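PDB 5TXE: lasso peptide isopeptidase AtxE2 from Asticcacaulis excentricus, which hydrolyses the isopeptide bond of the lasso peptides astexin-2 and astexin-3, recognising mainly their knotted loop and converting them to linear peptides. Local coordinates for residues A54-L63 against L351-I362. The protein carries 1 engineered substitution. Sequence-based numbering, arbitrary orientation.
Sequences ASETTPLLSL and LQGCERQAKRLI
The carboxylate of E355 meets the backbone of L63: L63 N reaches OE1 from its syn side, 28° out of the carboxylate plane, in a bond of 3.0 Å. Water 4 donates both to OE1 and to L63 O, so this carboxylate oxygen receives two donors. The NE2 of the Q352 amide donates to A54 O at 3.0 Å from above the carbonyl plane, the acceptor itself tilted 22° from the amide plane. A54 CB sits beside the same amide, 3.6 Å from NE2, which also reaches E366 OE2.

The setting is a beta-propeller, as in the prolyl oligopeptidase family, at the closure between the start and end of its sequence. Strand 61-63, paired with 69-78, and strand 350-357, paired with 360-367, belong to neighbouring blades, which meet here through side chains, water and one backbone bond, without strand pairing between 61-63 and 354-357. At the corner of the 350-357 strand, G353 N donates to E56 O (3.2 Å), which also accepts from waters 1 and 2. G353 CA lies 3.0 Å from T58 O. A chi1 of 64° tucks CG of L61 over its own backbone and turns it to G353 O, 3.5 Å away. The side chains of L63 and E355 run past each other in opposite directions, setting L63 CD1 3.7 Å from E355 CB. The other methyl of L63, CD2, lies 4.2 Å from I362 CB.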
# COMPACT_ATOMS: atom_id res chain seq x y z
N ALA A 54 -4.95 0.91 1.60
CA ALA A 54 -5.88 2.00 1.72
C ALA A 54 -5.91 2.52 3.13
O ALA A 54 -5.75 1.76 4.07
CB ALA A 54 -7.26 1.51 1.36
N SER A 55 -6.14 3.81 3.27
CA SER A 55 -6.24 4.39 4.60
C SER A 55 -7.45 5.34 4.67
O SER A 55 -8.35 5.35 3.79
CB SER A 55 -4.92 5.10 4.93
OG SER A 55 -4.77 6.23 4.08
N GLU A 56 -7.46 6.19 5.69
CA GLU A 56 -8.63 7.04 5.96
C GLU A 56 -9.10 7.91 4.85
O GLU A 56 -10.29 8.08 4.68
CB GLU A 56 -8.39 7.96 7.18
CG GLU A 56 -8.38 7.26 8.51
CD GLU A 56 -6.98 6.86 8.92
OE1 GLU A 56 -6.17 6.44 8.04
OE2 GLU A 56 -6.67 7.00 10.12
N THR A 57 -8.19 8.45 4.07
CA THR A 57 -8.55 9.36 3.00
C THR A 57 -8.55 8.72 1.62
O THR A 57 -8.62 9.41 0.61
CB THR A 57 -7.56 10.56 2.95
OG1 THR A 57 -6.27 10.08 2.67
CG2 THR A 57 -7.46 11.24 4.31
N THR A 58 -8.46 7.41 1.55
CA THR A 58 -8.49 6.75 0.23
C THR A 58 -9.87 6.92 -0.35
O THR A 58 -10.86 6.43 0.23
CB THR A 58 -8.16 5.26 0.36
OG1 THR A 58 -6.81 5.08 0.83
CG2 THR A 58 -8.34 4.58 -1.00
N PRO A 59 -9.99 7.57 -1.51
CA PRO A 59 -11.35 7.91 -2.00
C PRO A 59 -12.08 6.78 -2.74
O PRO A 59 -12.45 6.93 -3.91
CB PRO A 59 -11.08 9.06 -2.96
CG PRO A 59 -9.69 8.75 -3.52
CD PRO A 59 -8.93 8.08 -2.40
N LEU A 60 -12.29 5.67 -2.06
CA LEU A 60 -12.68 4.42 -2.72
C LEU A 60 -14.20 4.23 -2.89
O LEU A 60 -14.64 3.21 -3.47
CB LEU A 60 -12.06 3.20 -2.01
CG LEU A 60 -12.09 3.12 -0.51
CD1 LEU A 60 -13.54 3.05 -0.05
CD2 LEU A 60 -11.33 1.90 0.00
N LEU A 61 -14.98 5.18 -2.37
CA LEU A 61 -16.42 5.14 -2.54
C LEU A 61 -16.97 6.52 -2.69
O LEU A 61 -16.28 7.50 -2.33
CB LEU A 61 -17.07 4.42 -1.37
CG LEU A 61 -16.94 5.05 0.01
CD1 LEU A 61 -18.00 6.11 0.24
CD2 LEU A 61 -17.10 3.97 1.04
N SER A 62 -18.17 6.62 -3.27
CA SER A 62 -18.82 7.86 -3.42
C SER A 62 -20.31 7.75 -3.14
O SER A 62 -20.98 6.87 -3.66
CB SER A 62 -18.63 8.26 -4.85
OG SER A 62 -19.16 9.55 -5.10
N LEU A 63 -20.83 8.62 -2.30
CA LEU A 63 -22.29 8.63 -2.01
C LEU A 63 -23.02 9.44 -3.03
O LEU A 63 -22.52 10.47 -3.49
CB LEU A 63 -22.59 9.26 -0.68
CG LEU A 63 -22.05 8.46 0.49
CD1 LEU A 63 -22.33 9.21 1.78
CD2 LEU A 63 -22.70 7.10 0.56
N LEU A 351 -10.81 2.12 9.01
CA LEU A 351 -11.97 2.66 8.31
C LEU A 351 -11.44 3.54 7.23
O LEU A 351 -10.66 4.44 7.50
CB LEU A 351 -12.83 3.51 9.22
CG LEU A 351 -13.50 2.84 10.37
CD1 LEU A 351 -14.22 3.93 11.17
CD2 LEU A 351 -14.49 1.80 9.91
N GLN A 352 -11.88 3.30 6.00
CA GLN A 352 -11.28 3.91 4.85
C GLN A 352 -12.35 4.58 4.00
O GLN A 352 -13.43 4.02 3.78
CB GLN A 352 -10.61 2.80 4.04
CG GLN A 352 -9.50 2.09 4.80
CD GLN A 352 -9.39 0.62 4.44
OE1 GLN A 352 -10.39 -0.06 4.19
NE2 GLN A 352 -8.19 0.10 4.51
N GLY A 353 -12.04 5.75 3.48
CA GLY A 353 -12.91 6.39 2.48
C GLY A 353 -14.26 6.88 2.97
O GLY A 353 -15.16 7.17 2.15
N CYS A 354 -14.41 6.95 4.28
CA CYS A 354 -15.70 7.24 4.89
C CYS A 354 -16.30 8.54 4.38
O CYS A 354 -15.62 9.55 4.22
CB CYS A 354 -15.55 7.38 6.39
SG CYS A 354 -14.99 5.94 7.35
N GLU A 355 -17.60 8.52 4.15
CA GLU A 355 -18.38 9.70 3.80
C GLU A 355 -19.70 9.73 4.60
O GLU A 355 -20.27 8.64 4.97
CB GLU A 355 -18.70 9.71 2.31
CG GLU A 355 -17.48 9.99 1.42
CD GLU A 355 -17.86 10.26 -0.04
OE1 GLU A 355 -19.04 10.07 -0.43
OE2 GLU A 355 -16.98 10.64 -0.84
N ARG A 356 -20.18 10.94 4.92
CA ARG A 356 -21.35 11.05 5.83
C ARG A 356 -22.65 11.22 5.08
O ARG A 356 -22.72 11.97 4.12
CB ARG A 356 -21.14 12.22 6.78
CG ARG A 356 -22.18 12.37 7.90
CD ARG A 356 -21.86 13.53 8.85
NE ARG A 356 -21.84 14.81 8.16
CZ ARG A 356 -22.93 15.46 7.76
NH1 ARG A 356 -24.16 15.01 8.07
NH2 ARG A 356 -22.79 16.58 7.10
N GLN A 357 -23.65 10.48 5.52
CA GLN A 357 -25.06 10.70 5.17
C GLN A 357 -25.85 10.90 6.49
O GLN A 357 -26.06 9.93 7.24
CB GLN A 357 -25.67 9.48 4.45
CG GLN A 357 -27.21 9.49 4.33
CD GLN A 357 -27.83 8.15 4.66
OE1 GLN A 357 -27.68 7.64 5.78
NE2 GLN A 357 -28.54 7.56 3.71
N ALA A 358 -26.34 12.11 6.69
CA ALA A 358 -27.04 12.50 7.90
C ALA A 358 -26.26 12.08 9.15
O ALA A 358 -25.16 12.59 9.36
CB ALA A 358 -28.45 11.92 7.91
N LYS A 359 -26.78 11.11 9.92
CA LYS A 359 -26.13 10.62 11.13
C LYS A 359 -25.52 9.20 11.01
O LYS A 359 -25.29 8.48 12.00
CB LYS A 359 -27.11 10.75 12.29
CG LYS A 359 -27.05 12.14 12.86
CD LYS A 359 -28.10 12.33 13.93
CE LYS A 359 -28.29 13.82 14.14
NZ LYS A 359 -29.42 14.12 15.04
N ARG A 360 -25.20 8.83 9.77
CA ARG A 360 -24.32 7.68 9.53
C ARG A 360 -23.07 8.05 8.72
O ARG A 360 -23.04 8.97 7.90
CB ARG A 360 -25.07 6.45 8.97
CG ARG A 360 -26.38 6.74 8.29
CD ARG A 360 -27.47 5.78 8.75
NE ARG A 360 -27.39 4.45 8.11
CZ ARG A 360 -27.64 4.21 6.82
NH1 ARG A 360 -27.97 5.18 5.97
NH2 ARG A 360 -27.54 2.97 6.38
N LEU A 361 -22.02 7.30 8.99
CA LEU A 361 -20.84 7.26 8.19
C LEU A 361 -20.94 5.97 7.36
O LEU A 361 -21.27 4.91 7.90
CB LEU A 361 -19.64 7.20 9.13
CG LEU A 361 -18.42 8.02 8.81
CD1 LEU A 361 -18.78 9.43 8.36
CD2 LEU A 361 -17.53 8.07 10.04
N ILE A 362 -20.70 6.07 6.07
CA ILE A 362 -20.51 4.89 5.25
C ILE A 362 -19.03 4.75 4.94
O ILE A 362 -18.44 5.67 4.35
CB ILE A 362 -21.29 5.01 3.95
CG1 ILE A 362 -22.78 4.91 4.32
CG2 ILE A 362 -21.07 3.82 3.05
CD1 ILE A 362 -23.51 6.18 4.60
O HOH W 1 -12.40 7.32 6.41
O HOH W 2 -12.55 10.14 3.88
O HOH W 3 -14.37 7.56 -0.25
O HOH W 4 -19.98 11.60 -2.29